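Side-chain contact in putative HMP/thiamine permease protein YkoE (Bacillus subtilis, PDB 5EDL), which probably carries thiamine or its hydroxymethylpyrimidine precursor across the membrane as the substrate-binding S component of an ECF-type vitamin transporter: residues I87-G90 and I91-L95. Residues are numbered along the deposited sequence; the frame is centred on the assembly and turned at random.
With VIB (3-(4-amino-2-methyl-pyrimidin-5-ylmethyl)-5-(2-hydroxy-ethyl)-4-methyl-thiazol-3-ium), chain B.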
loop_
_atom_site.group_PDB
_atom_site.type_symbol
_atom_site.label_atom_id
_atom_site.label_comp_id
_atom_site.label_asym_id
_atom_site.label_seq_id
_atom_site.Cartn_x
_atom_site.Cartn_y
_atom_site.Cartn_z
ATOM N N ILE A 87 -0.704 14.514 1.688
ATOM C CA ILE A 87 0.089 13.998 2.799
ATOM C C ILE A 87 -0.837 13.563 3.945
ATOM O O ILE A 87 -0.571 12.573 4.617
ATOM C CB ILE A 87 1.121 15.025 3.306
ATOM C CG1 ILE A 87 2.157 15.305 2.205
ATOM C CG2 ILE A 87 1.798 14.514 4.582
ATOM C CD1 ILE A 87 3.078 16.477 2.476
ATOM N N VAL A 88 -1.938 14.288 4.133
ATOM C CA VAL A 88 -2.931 13.904 5.129
ATOM C C VAL A 88 -3.591 12.573 4.762
ATOM O O VAL A 88 -3.690 11.669 5.596
ATOM C CB VAL A 88 -4.036 14.965 5.298
ATOM C CG1 VAL A 88 -4.968 14.561 6.441
ATOM C CG2 VAL A 88 -3.439 16.364 5.537
ATOM N N ILE A 89 -4.044 12.432 3.519
ATOM C CA ILE A 89 -4.694 11.171 3.171
ATOM C C ILE A 89 -3.659 10.048 3.200
ATOM O O ILE A 89 -3.982 8.897 3.504
ATOM C CB ILE A 89 -5.425 11.222 1.795
ATOM C CG1 ILE A 89 -6.550 10.162 1.774
ATOM C CG2 ILE A 89 -4.438 11.076 0.635
ATOM C CD1 ILE A 89 -7.509 10.231 0.584
ATOM N N GLY A 90 -2.402 10.392 2.930
ATOM C CA GLY A 90 -1.320 9.422 3.038
ATOM C C GLY A 90 -1.164 8.920 4.468
ATOM O O GLY A 90 -1.081 7.715 4.706
ATOM N N ILE A 91 -1.131 9.848 5.420
ATOM C CA ILE A 91 -1.070 9.498 6.835
ATOM C C ILE A 91 -2.272 8.613 7.193
ATOM O O ILE A 91 -2.108 7.553 7.792
ATOM C CB ILE A 91 -1.045 10.752 7.738
ATOM C CG1 ILE A 91 0.276 11.528 7.555
ATOM C CG2 ILE A 91 -1.277 10.374 9.208
ATOM C CD1 ILE A 91 0.242 12.944 8.134
ATOM N N VAL A 92 -3.470 9.028 6.786
ATOM C CA VAL A 92 -4.684 8.264 7.090
ATOM C C VAL A 92 -4.619 6.842 6.505
ATOM O O VAL A 92 -4.904 5.868 7.186
ATOM C CB VAL A 92 -5.953 9.002 6.567
ATOM C CG1 VAL A 92 -7.177 8.096 6.613
ATOM C CG2 VAL A 92 -6.199 10.274 7.374
ATOM N N GLN A 93 -4.227 6.732 5.244
ATOM C CA GLN A 93 -4.095 5.432 4.599
ATOM C C GLN A 93 -3.039 4.564 5.292
ATOM O O GLN A 93 -3.272 3.383 5.486
ATOM C CB GLN A 93 -3.784 5.608 3.106
ATOM C CG GLN A 93 -5.017 6.154 2.363
ATOM C CD GLN A 93 -4.736 6.807 1.013
ATOM O OE1 GLN A 93 -5.666 7.284 0.350
ATOM N NE2 GLN A 93 -3.478 6.852 0.612
ATOM N N GLY A 94 -1.918 5.160 5.689
ATOM C CA GLY A 94 -0.865 4.435 6.388
ATOM C C GLY A 94 -1.323 3.883 7.738
ATOM O O GLY A 94 -0.953 2.769 8.119
ATOM N N LEU A 95 -2.132 4.663 8.455
ATOM C CA LEU A 95 -2.695 4.252 9.743
ATOM C C LEU A 95 -3.685 3.115 9.572
ATOM O O LEU A 95 -3.733 2.190 10.392
ATOM C CB LEU A 95 -3.395 5.430 10.435
ATOM C CG LEU A 95 -2.491 6.575 10.917
ATOM C CD1 LEU A 95 -3.337 7.788 11.317
ATOM C CD2 LEU A 95 -1.593 6.140 12.081
HETATM C CM2 VIB B . -0.746 8.940 -1.504
HETATM N N4A VIB B . -5.556 8.366 -2.201
HETATM C CM4 VIB B . -8.317 9.900 -5.858
HETATM O O1 VIB B . -10.749 10.049 -2.858
HETATM C C7 VIB B . -10.777 11.462 -2.824
HETATM C C6 VIB B . -10.091 11.975 -4.067
HETATM C C2 VIB B . -6.256 11.735 -3.111
HETATM S S1 VIB B . -7.667 12.359 -2.847
HETATM C C5 VIB B . -8.605 11.711 -3.898
HETATM C C4 VIB B . -7.845 10.777 -4.693
HETATM N N3 VIB B . -6.356 10.801 -4.196
HETATM C C7A VIB B . -5.329 9.984 -4.834
HETATM C C4A VIB B . -4.286 8.901 -2.643
HETATM N N3A VIB B . -3.177 8.697 -1.930
HETATM C C2A VIB B . -1.992 9.208 -2.365
HETATM N N1A VIB B . -1.936 9.915 -3.538
HETATM C C6A VIB B . -3.055 10.130 -4.277
HETATM C C5A VIB B . -4.237 9.607 -3.817
#
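I89 and Q93, one helical turn apart, send their side chains to the same thiamine molecule. The I89 chain slants across the amide end of Q93, its CG1 3.3 Å from Q93 OE1 and CD1 also against that oxygen, while I89 CG2 sits above the plane of the pyrimidine, off its N3A-C4A side and 3.7 Å from N3A of the ligand. Q93 puts CG beside its own backbone N (chi1 -70°) and then runs out extended, with CG close by I89 O (3.1 Å), which carries the amide out to the pyrimidine, nearly in the plane of the ring. There the amide makes a two-point pairing: N4A of the ligand donates to Q93 OE1 (2.8 Å, nearly straight at 167°), and Q93 NE2 donates to N3A of the ligand at 3.2 Å. Q93 NE2 is also hydrogen-bonded to E68 OE2, which helps fix which way round the amide lies. The loop residue Y44 touches both side chains and bonds the thiamine through its OH. A leucine in place of Q93 would probably leave both the amino group and N3A of the pyrimidine, together with E68, without this partner. On another side of the helix, I87 CG2 meets I91 CD1 at 4.2 Å, and the regular i to i+4 backbone bonds include Q93 N to I89 O (2.8 Å). Within the transmembrane bundle, I87 and I91 pack on helix 63-77, V88 and V92 on helix 111-132.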